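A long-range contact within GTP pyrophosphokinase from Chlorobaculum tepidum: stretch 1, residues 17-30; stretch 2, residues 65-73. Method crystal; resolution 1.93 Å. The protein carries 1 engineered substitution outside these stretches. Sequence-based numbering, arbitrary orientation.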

ATOM      1  N   GLY A  17      -8.174   0.639 -12.243  1.00 24.78           N
ATOM      2  CA  GLY A  17      -7.151   1.203 -11.381  1.00 20.73           C
ATOM      3  C   GLY A  17      -7.488   1.275  -9.898  1.00 20.21           C
ATOM      4  O   GLY A  17      -6.932   2.096  -9.167  1.00 19.38           O
HETATM    5  N   MSE A  18      -8.386   0.409  -9.442  1.00 19.41           N
HETATM    6  CA  MSE A  18      -8.799   0.407  -8.039  1.00 18.95           C
HETATM    7  C   MSE A  18      -7.711   0.099  -7.002  1.00 15.62           C
HETATM    8  O   MSE A  18      -7.703   0.701  -5.926  1.00 15.86           O
HETATM    9  CB  MSE A  18      -9.960  -0.570  -7.841  1.00 18.38           C
HETATM   10  CG  MSE A  18     -11.322  -0.048  -8.280  1.00 24.08           C
HETATM   11 SE   MSE A  18     -11.868   1.509  -7.264  1.00 43.97          SE
HETATM   12  CE  MSE A  18     -11.231   0.997  -5.516  1.00 22.69           C
ATOM     13  N   THR A  19      -6.801  -0.825  -7.306  1.00 16.56           N
ATOM     14  CA  THR A  19      -5.751  -1.159  -6.343  1.00 16.10           C
ATOM     15  C   THR A  19      -4.855   0.063  -6.147  1.00 16.05           C
ATOM     16  O   THR A  19      -4.479   0.392  -5.021  1.00 17.00           O
ATOM     17  CB  THR A  19      -4.939  -2.397  -6.790  1.00 14.71           C
ATOM     18  OG1 THR A  19      -4.490  -2.215  -8.138  1.00 18.21           O
ATOM     19  CG2 THR A  19      -5.807  -3.664  -6.694  1.00 15.28           C
ATOM     20  N   ASN A  20      -4.512   0.738  -7.240  1.00 15.76           N
ATOM     21  CA  ASN A  20      -3.706   1.953  -7.144  1.00 18.00           C
ATOM     22  C   ASN A  20      -4.509   3.043  -6.421  1.00 16.23           C
ATOM     23  O   ASN A  20      -3.958   3.793  -5.611  1.00 18.71           O
ATOM     24  CB  ASN A  20      -3.321   2.469  -8.534  1.00 17.38           C
ATOM     25  CG  ASN A  20      -2.147   1.723  -9.128  1.00 21.05           C
ATOM     26  OD1 ASN A  20      -1.094   2.307  -9.400  1.00 22.56           O
ATOM     27  ND2 ASN A  20      -2.314   0.423  -9.319  1.00 12.50           N
ATOM     28  N   GLN A  21      -5.806   3.143  -6.707  1.00 17.42           N
ATOM     29  CA  GLN A  21      -6.622   4.161  -6.049  1.00 16.98           C
ATOM     30  C   GLN A  21      -6.681   3.962  -4.538  1.00 15.01           C
ATOM     31  O   GLN A  21      -6.515   4.918  -3.778  1.00 16.55           O
ATOM     32  CB  GLN A  21      -8.052   4.183  -6.619  1.00 19.41           C
ATOM     33  CG  GLN A  21      -9.011   5.063  -5.812  1.00 25.21           C
ATOM     34  CD  GLN A  21     -10.211   5.540  -6.613  1.00 31.32           C
ATOM     35  OE1 GLN A  21     -10.607   4.914  -7.593  1.00 28.87           O
ATOM     36  NE2 GLN A  21     -10.803   6.653  -6.185  1.00 30.44           N
ATOM     37  N   ILE A  22      -6.897   2.724  -4.099  1.00 13.12           N
ATOM     38  CA  ILE A  22      -6.997   2.443  -2.671  1.00 13.86           C
ATOM     39  C   ILE A  22      -5.668   2.636  -1.955  1.00 12.50           C
ATOM     40  O   ILE A  22      -5.623   3.108  -0.817  1.00 14.04           O
ATOM     41  CB  ILE A  22      -7.543   1.012  -2.418  1.00 15.85           C
ATOM     42  CG1 ILE A  22      -9.064   0.997  -2.615  1.00 22.52           C
ATOM     43  CG2 ILE A  22      -7.213   0.563  -1.007  1.00 23.72           C
ATOM     44  CD1 ILE A  22      -9.812   1.987  -1.731  1.00 24.48           C
ATOM     45  N   THR A  23      -4.586   2.270  -2.628  1.00 11.67           N
ATOM     46  CA  THR A  23      -3.267   2.428  -2.046  1.00 13.32           C
ATOM     47  C   THR A  23      -2.986   3.932  -1.894  1.00 13.62           C
ATOM     48  O   THR A  23      -2.365   4.354  -0.922  1.00 14.75           O
ATOM     49  CB  THR A  23      -2.190   1.756  -2.924  1.00 12.90           C
ATOM     50  OG1 THR A  23      -2.460   0.347  -3.013  1.00 17.04           O
ATOM     51  CG2 THR A  23      -0.808   1.951  -2.313  1.00 13.62           C
ATOM     52  N   GLY A  24      -3.463   4.735  -2.846  1.00 13.69           N
ATOM     53  CA  GLY A  24      -3.267   6.176  -2.775  1.00 16.63           C
ATOM     54  C   GLY A  24      -4.011   6.809  -1.604  1.00 15.29           C
ATOM     55  O   GLY A  24      -3.484   7.694  -0.926  1.00 14.32           O
ATOM     56  N   VAL A  25      -5.243   6.359  -1.371  1.00 15.30           N
ATOM     57  CA  VAL A  25      -6.074   6.856  -0.272  1.00 15.76           C
ATOM     58  C   VAL A  25      -5.390   6.553   1.056  1.00 15.79           C
ATOM     59  O   VAL A  25      -5.335   7.399   1.953  1.00 16.27           O
ATOM     60  CB  VAL A  25      -7.466   6.168  -0.273  1.00 15.71           C
ATOM     61  CG1 VAL A  25      -8.221   6.500   1.013  1.00 20.37           C
ATOM     62  CG2 VAL A  25      -8.263   6.620  -1.487  1.00 17.74           C
ATOM     63  N   ILE A  26      -4.875   5.336   1.175  1.00 14.08           N
ATOM     64  CA  ILE A  26      -4.188   4.905   2.389  1.00 15.04           C
ATOM     65  C   ILE A  26      -2.920   5.733   2.634  1.00 15.04           C
ATOM     66  O   ILE A  26      -2.650   6.150   3.759  1.00 15.05           O
ATOM     67  CB  ILE A  26      -3.806   3.410   2.298  1.00 15.41           C
ATOM     68  CG1 ILE A  26      -5.073   2.550   2.345  1.00 14.23           C
ATOM     69  CG2 ILE A  26      -2.856   3.036   3.437  1.00 19.13           C
ATOM     70  CD1 ILE A  26      -4.835   1.095   2.007  1.00 18.49           C
ATOM     71  N   SER A  27      -2.149   5.976   1.577  1.00 15.89           N
ATOM     72  CA  SER A  27      -0.918   6.744   1.708  1.00 16.86           C
ATOM     73  C   SER A  27      -1.207   8.165   2.193  1.00 16.25           C
ATOM     74  O   SER A  27      -0.434   8.729   2.967  1.00 19.40           O
ATOM     75  CB  SER A  27      -0.160   6.775   0.370  1.00 18.81           C
ATOM     76  OG  SER A  27      -0.829   7.549  -0.608  1.00 29.07           O
ATOM     77  N   LYS A  28      -2.329   8.733   1.753  1.00 16.30           N
ATOM     78  CA  LYS A  28      -2.693  10.088   2.151  1.00 19.09           C
ATOM     79  C   LYS A  28      -3.221  10.193   3.582  1.00 21.60           C
ATOM     80  O   LYS A  28      -3.374  11.291   4.119  1.00 24.08           O
ATOM     81  CB  LYS A  28      -3.664  10.690   1.129  1.00 20.15           C
ATOM     82  CG  LYS A  28      -2.965  11.029  -0.191  1.00 25.84           C
ATOM     83  CD  LYS A  28      -3.950  11.488  -1.255  1.00 34.73           C
ATOM     84  CE  LYS A  28      -3.274  11.549  -2.619  1.00 39.53           C
ATOM     85  NZ  LYS A  28      -4.244  11.463  -3.751  1.00 46.23           N
ATOM     86  N   PHE A  29      -3.495   9.049   4.199  1.00 22.22           N
ATOM     87  CA  PHE A  29      -3.943   9.022   5.592  1.00 24.63           C
ATOM     88  C   PHE A  29      -2.909   9.685   6.510  1.00 27.67           C
ATOM     89  O   PHE A  29      -1.699   9.577   6.290  1.00 26.13           O
ATOM     90  CB  PHE A  29      -4.062   7.588   6.111  1.00 24.34           C
ATOM     91  CG  PHE A  29      -5.300   6.874   5.684  1.00 22.48           C
ATOM     92  CD1 PHE A  29      -6.381   7.581   5.186  1.00 21.76           C
ATOM     93  CD2 PHE A  29      -5.408   5.490   5.830  1.00 23.81           C
ATOM     94  CE1 PHE A  29      -7.549   6.929   4.807  1.00 22.74           C
ATOM     95  CE2 PHE A  29      -6.576   4.827   5.454  1.00 24.56           C
ATOM     96  CZ  PHE A  29      -7.649   5.552   4.950  1.00 17.65           C
ATOM     97  N   ASP A  30      -3.396  10.355   7.546  1.00 28.90           N
ATOM     98  CA  ASP A  30      -2.529  10.990   8.531  1.00 34.49           C
ATOM     99  C   ASP A  30      -2.303   9.977   9.676  1.00 34.40           C
ATOM    100  O   ASP A  30      -2.754  10.195  10.804  1.00 36.52           O
ATOM    101  CB  ASP A  30      -3.196  12.266   9.070  1.00 36.37           C
ATOM    102  CG  ASP A  30      -2.395  12.932  10.178  1.00 42.90           C
ATOM    103  OD1 ASP A  30      -1.168  13.117  10.014  1.00 47.70           O
ATOM    104  OD2 ASP A  30      -3.003  13.274  11.215  1.00 47.07           O
ATOM    105  N   LYS A  65     -13.713   7.157   4.795  1.00 18.27           N
ATOM    106  CA  LYS A  65     -13.069   7.640   3.570  1.00 20.36           C
ATOM    107  C   LYS A  65     -12.902   6.490   2.569  1.00 19.05           C
ATOM    108  O   LYS A  65     -13.149   6.648   1.376  1.00 19.65           O
ATOM    109  CB  LYS A  65     -11.686   8.219   3.870  1.00 21.94           C
ATOM    110  CG  LYS A  65     -11.691   9.673   4.300  1.00 31.63           C
ATOM    111  CD  LYS A  65     -10.403  10.366   3.870  1.00 38.18           C
ATOM    112  CE  LYS A  65     -10.371  10.619   2.362  1.00 44.12           C
ATOM    113  NZ  LYS A  65     -10.685  12.038   2.007  1.00 44.31           N
ATOM    114  N   LEU A  66     -12.467   5.336   3.061  1.00 14.80           N
ATOM    115  CA  LEU A  66     -12.282   4.165   2.210  1.00 15.75           C
ATOM    116  C   LEU A  66     -13.615   3.613   1.707  1.00 16.72           C
ATOM    117  O   LEU A  66     -13.716   3.192   0.556  1.00 18.51           O
ATOM    118  CB  LEU A  66     -11.555   3.063   2.980  1.00 14.16           C
ATOM    119  CG  LEU A  66     -10.071   3.310   3.267  1.00 19.82           C
ATOM    120  CD1 LEU A  66      -9.619   2.465   4.444  1.00 16.08           C
ATOM    121  CD2 LEU A  66      -9.251   2.992   2.024  1.00 15.77           C
ATOM    122  N   ARG A  67     -14.637   3.627   2.561  1.00 17.28           N
ATOM    123  CA  ARG A  67     -15.933   3.082   2.178  1.00 17.88           C
ATOM    124  C   ARG A  67     -16.624   3.923   1.113  1.00 19.23           C
ATOM    125  O   ARG A  67     -17.440   3.411   0.347  1.00 19.72           O
ATOM    126  CB  ARG A  67     -16.836   2.908   3.420  1.00 17.39           C
ATOM    127  CG  ARG A  67     -17.953   1.876   3.230  1.00 21.80           C
ATOM    128  CD  ARG A  67     -18.821   1.691   4.479  1.00 20.98           C
ATOM    129  NE  ARG A  67     -18.092   1.096   5.598  1.00 22.64           N
ATOM    130  CZ  ARG A  67     -17.542   1.789   6.588  1.00 21.83           C
ATOM    131  NH1 ARG A  67     -17.639   3.110   6.601  1.00 23.33           N
ATOM    132  NH2 ARG A  67     -16.904   1.165   7.567  1.00 20.07           N
ATOM    133  N   LYS A  68     -16.277   5.207   1.050  1.00 20.61           N
ATOM    134  CA  LYS A  68     -16.873   6.107   0.073  1.00 22.36           C
ATOM    135  C   LYS A  68     -16.257   6.014  -1.318  1.00 23.90           C
ATOM    136  O   LYS A  68     -16.763   6.622  -2.260  1.00 25.78           O
ATOM    137  CB  LYS A  68     -16.815   7.553   0.579  1.00 23.55           C
ATOM    138  CG  LYS A  68     -17.816   7.842   1.690  1.00 29.66           C
ATOM    139  CD  LYS A  68     -17.709   9.279   2.184  1.00 39.88           C
ATOM    140  CE  LYS A  68     -18.607   9.512   3.391  1.00 43.63           C
ATOM    141  NZ  LYS A  68     -18.034  10.535   4.312  1.00 48.92           N
ATOM    142  N   VAL A  69     -15.171   5.262  -1.453  1.00 18.44           N
ATOM    143  CA  VAL A  69     -14.546   5.102  -2.760  1.00 17.68           C
ATOM    144  C   VAL A  69     -15.423   4.172  -3.607  1.00 18.47           C
ATOM    145  O   VAL A  69     -15.641   3.011  -3.253  1.00 17.50           O
ATOM    146  CB  VAL A  69     -13.125   4.503  -2.639  1.00 17.43           C
ATOM    147  CG1 VAL A  69     -12.558   4.228  -4.027  1.00 19.90           C
ATOM    148  CG2 VAL A  69     -12.222   5.474  -1.884  1.00 15.32           C
ATOM    149  N   GLN A  70     -15.937   4.691  -4.721  1.00 17.73           N
ATOM    150  CA  GLN A  70     -16.780   3.895  -5.604  1.00 18.19           C
ATOM    151  C   GLN A  70     -15.958   2.712  -6.100  1.00 17.52           C
ATOM    152  O   GLN A  70     -14.858   2.879  -6.634  1.00 19.80           O
ATOM    153  CB  GLN A  70     -17.279   4.753  -6.773  1.00 17.96           C
ATOM    154  CG  GLN A  70     -18.253   5.844  -6.344  1.00 15.86           C
ATOM    155  CD  GLN A  70     -19.469   5.283  -5.640  1.00 18.43           C
ATOM    156  OE1 GLN A  70     -20.098   4.344  -6.126  1.00 21.51           O
ATOM    157  NE2 GLN A  70     -19.820   5.866  -4.499  1.00 21.36           N
ATOM    158  N   GLY A  71     -16.501   1.515  -5.917  1.00 16.04           N
ATOM    159  CA  GLY A  71     -15.798   0.310  -6.311  1.00 16.78           C
ATOM    160  C   GLY A  71     -15.451  -0.528  -5.083  1.00 15.36           C
ATOM    161  O   GLY A  71     -15.093  -1.700  -5.214  1.00 16.16           O
ATOM    162  N   VAL A  72     -15.527   0.067  -3.891  1.00 13.14           N
ATOM    163  CA  VAL A  72     -15.249  -0.667  -2.652  1.00 11.86           C
ATOM    164  C   VAL A  72     -16.560  -1.327  -2.207  1.00 13.67           C
ATOM    165  O   VAL A  72     -17.620  -0.685  -2.212  1.00 12.90           O
ATOM    166  CB  VAL A  72     -14.764   0.272  -1.511  1.00 14.23           C
ATOM    167  CG1 VAL A  72     -14.730  -0.491  -0.178  1.00 11.32           C
ATOM    168  CG2 VAL A  72     -13.378   0.817  -1.837  1.00 13.75           C
ATOM    169  N   PHE A  73     -16.494  -2.602  -1.830  1.00 10.58           N
ATOM    170  CA  PHE A  73     -17.683  -3.313  -1.371  1.00 14.00           C
ATOM    171  C   PHE A  73     -17.873  -3.199   0.136  1.00 14.00           C
ATOM    172  O   PHE A  73     -18.954  -2.843   0.600  1.00 12.77           O
ATOM    173  CB  PHE A  73     -17.618  -4.794  -1.749  1.00 13.88           C
ATOM    174  CG  PHE A  73     -17.575  -5.034  -3.229  1.00 18.55           C
ATOM    175  CD1 PHE A  73     -18.427  -4.339  -4.081  1.00 21.95           C
ATOM    176  CD2 PHE A  73     -16.688  -5.953  -3.771  1.00 17.02           C
ATOM    177  CE1 PHE A  73     -18.394  -4.557  -5.455  1.00 27.72           C
ATOM    178  CE2 PHE A  73     -16.647  -6.175  -5.147  1.00 23.07           C
ATOM    179  CZ  PHE A  73     -17.501  -5.475  -5.988  1.00 22.62           C
TER
HETATM  180  O   HOH W   1     -13.515   4.951  -7.718  1.00 24.29           O

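What holds the two stretches together, given that no direct hydrogen bond crosses between them? Apolar side chains do most of the work in a contact that buries 442 Å², both sides summed; their methyl groups and a ring edge pack at van der Waals distance and so shed water. The helix that starts at Met18 presents Met18, Ile22 and Val25, and Phe29 in the loop beyond it adds its ring. The second stretch runs antiparallel: Met18 lies nearest Gly71, Val25 nearest Leu66.

Why does Leu66 cover the most surface? Its CA-to-CB bond points sideways, but the branched end reaches the helix. Leu66 CD2 sits 3.8 Å from Val25 CG1 and 3.9 Å from Ile22 CD1, while Leu66 CD1 lies 3.7 Å from Phe29 CZ, meeting the ring at its edge.

How does Val69 extend this contact? Its CA-to-CB bond points toward the helix, with Val69 CG1 3.8 Å from Met18 CE and Val69 CG2 4.1 Å from Val25 CG2. It also begins a type II turn, closed by Val72 N donating to Val69 O at 3.0 Å.

What happens at the turn? Met18, a selenomethionine, brings SE within 3.3 Å of Gln70 O and 4.2 Å of Gly71 CA. A CB on Gly71 would clash with that selenium, and the backbone angles independently call for glycine. Nearby, one water donates to both Gln21 OE1 (2.9 Å) and Gln70 O (2.7 Å), a polar bridge at the exposed margin.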